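Long-range contact in multifunctional non-homologous end joining DNA repair protein LigD (Mycobacterium tuberculosis, PDB 2IRY), which probably works with Ku to repair DNA double-strand breaks by non-homologous end joining, extending, processing and sealing broken ends: residues A[239-244]-A[253-258]. Sequence-based numbering, arbitrary orientation.
With DGT (2'-deoxyguanosine-5'-triphosphate), chain D.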
ATOM      1  N   THR A 239       2.319   7.994  -3.583  1.00 14.14           N
ATOM      2  CA  THR A 239       1.650   7.080  -2.614  1.00 15.78           C
ATOM      3  C   THR A 239       1.513   5.717  -3.254  1.00 15.93           C
ATOM      4  O   THR A 239       1.475   5.607  -4.498  1.00 16.59           O
ATOM      5  CB  THR A 239       0.241   7.574  -2.174  1.00 17.18           C
ATOM      6  OG1 THR A 239      -0.628   7.690  -3.315  1.00 20.72           O
ATOM      7  CG2 THR A 239       0.348   8.867  -1.529  1.00 16.86           C
ATOM      8  N   THR A 240       1.428   4.682  -2.412  1.00 15.17           N
ATOM      9  CA  THR A 240       1.365   3.290  -2.870  1.00 13.21           C
ATOM     10  C   THR A 240       0.256   2.600  -2.086  1.00 12.43           C
ATOM     11  O   THR A 240       0.087   2.853  -0.882  1.00 10.43           O
ATOM     12  CB  THR A 240       2.748   2.604  -2.632  1.00 14.24           C
ATOM     13  OG1 THR A 240       3.739   3.240  -3.470  1.00 15.06           O
ATOM     14  CG2 THR A 240       2.697   1.124  -2.935  1.00 13.41           C
ATOM     15  N   ILE A 241      -0.503   1.736  -2.766  1.00 11.62           N
ATOM     16  CA  ILE A 241      -1.568   0.959  -2.116  1.00 10.54           C
ATOM     17  C   ILE A 241      -1.085   0.346  -0.793  1.00 10.55           C
ATOM     18  O   ILE A 241       0.004  -0.271  -0.725  1.00 10.01           O
ATOM     19  CB  ILE A 241      -2.118  -0.144  -3.082  1.00 11.73           C
ATOM     20  CG1 ILE A 241      -3.410  -0.733  -2.513  1.00 12.18           C
ATOM     21  CG2 ILE A 241      -1.026  -1.220  -3.376  1.00  9.96           C
ATOM     22  CD1 ILE A 241      -4.592   0.248  -2.655  1.00 13.67           C
ATOM     23  N   ALA A 242      -1.855   0.536   0.267  1.00  9.39           N
ATOM     24  CA  ALA A 242      -1.431   0.049   1.583  1.00 11.94           C
ATOM     25  C   ALA A 242      -1.554  -1.458   1.655  1.00 11.55           C
ATOM     26  O   ALA A 242      -2.514  -2.006   1.130  1.00 10.62           O
ATOM     27  CB  ALA A 242      -2.260   0.690   2.694  1.00 12.32           C
ATOM     28  N   PRO A 243      -0.572  -2.130   2.290  1.00 12.19           N
ATOM     29  CA  PRO A 243      -0.796  -3.559   2.597  1.00 11.69           C
ATOM     30  C   PRO A 243      -2.159  -3.812   3.284  1.00 10.97           C
ATOM     31  O   PRO A 243      -2.563  -3.055   4.171  1.00 11.84           O
ATOM     32  CB  PRO A 243       0.350  -3.885   3.556  1.00 11.92           C
ATOM     33  CG  PRO A 243       1.501  -2.954   3.059  1.00 13.07           C
ATOM     34  CD  PRO A 243       0.740  -1.652   2.787  1.00 12.51           C
ATOM     35  N   TYR A 244      -2.853  -4.864   2.846  1.00  9.71           N
ATOM     36  CA  TYR A 244      -4.198  -5.274   3.342  1.00  9.70           C
ATOM     37  C   TYR A 244      -5.347  -4.451   2.729  1.00  8.70           C
ATOM     38  O   TYR A 244      -6.524  -4.820   2.882  1.00 10.22           O
ATOM     39  CB  TYR A 244      -4.309  -5.326   4.871  1.00  9.82           C
ATOM     40  CG  TYR A 244      -3.348  -6.301   5.499  1.00 10.49           C
ATOM     41  CD1 TYR A 244      -3.617  -7.677   5.467  1.00 11.73           C
ATOM     42  CD2 TYR A 244      -2.142  -5.869   6.066  1.00 10.45           C
ATOM     43  CE1 TYR A 244      -2.714  -8.608   6.014  1.00 12.88           C
ATOM     44  CE2 TYR A 244      -1.235  -6.792   6.623  1.00 12.71           C
ATOM     45  CZ  TYR A 244      -1.542  -8.142   6.601  1.00 11.06           C
ATOM     46  OH  TYR A 244      -0.700  -9.066   7.129  1.00 12.64           O
ATOM     47  N   THR A 253      -9.876  -8.260  -4.734  1.00  9.42           N
ATOM     48  CA  THR A 253      -8.506  -8.689  -4.411  1.00  9.67           C
ATOM     49  C   THR A 253      -7.867  -7.696  -3.445  1.00  9.25           C
ATOM     50  O   THR A 253      -8.379  -6.584  -3.261  1.00  9.66           O
ATOM     51  CB  THR A 253      -7.655  -8.856  -5.691  1.00  9.33           C
ATOM     52  OG1 THR A 253      -7.777  -7.677  -6.475  1.00 11.07           O
ATOM     53  CG2 THR A 253      -8.129 -10.115  -6.524  1.00 11.98           C
ATOM     54  N   VAL A 254      -6.722  -8.084  -2.879  1.00  9.95           N
ATOM     55  CA  VAL A 254      -6.087  -7.342  -1.773  1.00 10.16           C
ATOM     56  C   VAL A 254      -4.574  -7.215  -2.026  1.00 10.18           C
ATOM     57  O   VAL A 254      -3.958  -8.127  -2.637  1.00  9.23           O
ATOM     58  CB  VAL A 254      -6.366  -8.083  -0.411  1.00  9.73           C
ATOM     59  CG1 VAL A 254      -5.441  -7.527   0.730  1.00 10.91           C
ATOM     60  CG2 VAL A 254      -7.864  -7.955  -0.002  1.00 12.16           C
ATOM     61  N   ALA A 255      -3.994  -6.098  -1.577  1.00 10.55           N
ATOM     62  CA  ALA A 255      -2.540  -5.956  -1.488  1.00 10.61           C
ATOM     63  C   ALA A 255      -2.077  -6.884  -0.337  1.00 11.27           C
ATOM     64  O   ALA A 255      -2.037  -6.486   0.850  1.00 11.78           O
ATOM     65  CB  ALA A 255      -2.177  -4.493  -1.241  1.00 11.53           C
ATOM     66  N   ALA A 256      -1.756  -8.126  -0.694  1.00 10.64           N
ATOM     67  CA  ALA A 256      -1.649  -9.225   0.290  1.00 11.17           C
ATOM     68  C   ALA A 256      -0.189  -9.599   0.580  1.00 11.64           C
ATOM     69  O   ALA A 256       0.537 -10.005  -0.347  1.00 10.26           O
ATOM     70  CB  ALA A 256      -2.437 -10.484  -0.217  1.00 11.63           C
ATOM     71  N   PRO A 257       0.254  -9.504   1.865  1.00 11.58           N
ATOM     72  CA  PRO A 257       1.606 -10.020   2.153  1.00 11.96           C
ATOM     73  C   PRO A 257       1.744 -11.502   1.843  1.00 12.26           C
ATOM     74  O   PRO A 257       0.803 -12.274   2.102  1.00 12.51           O
ATOM     75  CB  PRO A 257       1.787  -9.792   3.675  1.00 12.30           C
ATOM     76  CG  PRO A 257       0.777  -8.757   4.029  1.00 12.41           C
ATOM     77  CD  PRO A 257      -0.391  -8.912   3.055  1.00 12.31           C
ATOM     78  N   ARG A 258       2.906 -11.878   1.278  1.00 10.84           N
ATOM     79  CA  ARG A 258       3.226 -13.283   0.933  1.00 12.49           C
ATOM     80  C   ARG A 258       4.521 -13.752   1.589  1.00 12.68           C
ATOM     81  O   ARG A 258       5.341 -12.943   2.016  1.00 12.95           O
ATOM     82  CB  ARG A 258       3.354 -13.469  -0.598  1.00 11.95           C
ATOM     83  CG  ARG A 258       2.243 -12.791  -1.436  1.00 12.67           C
ATOM     84  CD  ARG A 258       0.849 -13.270  -1.058  1.00 11.25           C
ATOM     85  NE  ARG A 258       0.585 -14.639  -1.510  1.00 12.87           N
ATOM     86  CZ  ARG A 258      -0.018 -14.934  -2.660  1.00 14.86           C
ATOM     87  NH1 ARG A 258      -0.412 -13.975  -3.487  1.00 14.49           N
ATOM     88  NH2 ARG A 258      -0.222 -16.197  -2.985  1.00 15.70           N
TER
HETATM   89  PG  DGT D1102      -0.113  -3.174 -10.583  0.80 38.84           P
HETATM   90  O1G DGT D1102      -1.177  -3.766 -11.470  0.80 38.25           O
HETATM   91  O2G DGT D1102       0.896  -2.362 -11.367  0.80 39.62           O
HETATM   92  O3G DGT D1102       0.482  -4.179  -9.619  0.80 39.75           O
HETATM   93  O3B DGT D1102      -0.912  -2.141  -9.610  0.80 39.21           O
HETATM   94  PB  DGT D1102      -0.237  -1.060  -8.600  0.80 38.42           P
HETATM   95  O1B DGT D1102      -1.022  -1.045  -7.314  0.80 35.35           O
HETATM   96  O2B DGT D1102       1.260  -1.230  -8.504  0.80 36.10           O
HETATM   97  O3A DGT D1102      -0.494   0.349  -9.372  0.80 39.97           O
HETATM   98  PA  DGT D1102      -1.978   0.945  -9.623  0.80 40.88           P
HETATM   99  O1A DGT D1102      -1.905   2.066 -10.634  0.80 42.06           O
HETATM  100  O2A DGT D1102      -2.904  -0.210  -9.938  0.80 41.91           O
HETATM  101  O5' DGT D1102      -2.332   1.587  -8.168  0.80 40.93           O
HETATM  102  C5' DGT D1102      -1.591   2.694  -7.618  0.50 40.34           C
HETATM  103  C4' DGT D1102      -1.007   3.613  -8.694  0.50 39.32           C
HETATM  104  O4' DGT D1102      -1.826   4.771  -8.883  0.50 39.26           O
HETATM  105  C3' DGT D1102       0.401   4.101  -8.409  0.50 39.05           C
HETATM  106  O3' DGT D1102       1.339   3.293  -9.119  0.50 38.26           O
HETATM  107  C2' DGT D1102       0.434   5.530  -8.918  0.50 38.63           C
HETATM  108  C1' DGT D1102      -1.029   5.933  -9.090  0.50 38.22           C
HETATM  109  N9  DGT D1102      -1.443   6.927  -8.072  0.50 37.92           N
HETATM  110  C8  DGT D1102      -1.101   6.901  -6.772  0.50 37.31           C
HETATM  111  N7  DGT D1102      -1.637   7.936  -6.084  0.50 36.68           N
HETATM  112  C5  DGT D1102      -2.350   8.652  -6.967  0.50 37.51           C
HETATM  113  C6  DGT D1102      -3.180   9.875  -6.900  0.50 37.53           C
HETATM  114  O6  DGT D1102      -3.312  10.467  -5.814  0.50 37.07           O
HETATM  115  N1  DGT D1102      -3.770  10.313  -8.026  0.50 37.64           N
HETATM  116  C2  DGT D1102      -3.621   9.667  -9.208  0.50 37.33           C
HETATM  117  N2  DGT D1102      -4.248  10.162 -10.300  0.50 37.38           N
HETATM  118  N3  DGT D1102      -2.878   8.530  -9.344  0.50 37.38           N
HETATM  119  C4  DGT D1102      -2.230   7.987  -8.278  0.50 37.80           C
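Y244 lies across P257 with its backbone tied to A255. Its N-H gives a nearly straight hydrogen bond (169°) to A255 O, 2.7 Å from Y244 N and in the carbonyl plane. From there CB leads away from 253-258, but chi1 of -60°, which sets CG beside the backbone N, brings the ring back over the proline. CE1 meets P257 CD, and that carbon makes a CH-pi contact with one ring face, 4.0 Å from the centroid. CE2, level with CE1, meets P257 CG, and farther out CZ comes within 3.5 Å of the same carbon. At the tip, OH passes 3.4 Å from P257 CG and hydrogen-bonds D285 OD1. Within the primase-polymerase (AEP) domain the contact joins two sheets: 240-241 is an end strand beside 112-115, whereas 256-257 pairs with 171-174. V254 CG1 packs 3.6 Å from Y244 O, which is hydrogen-bonded to Y35 of helix 29-47. A255 CB touches both A242 O and I241 CG2, 4.1 Å from the latter. The same I241 methyl lies 3.9 Å from O1B of the bound dGTP, whose guanine N7 is 3.0 Å from T239 OG1.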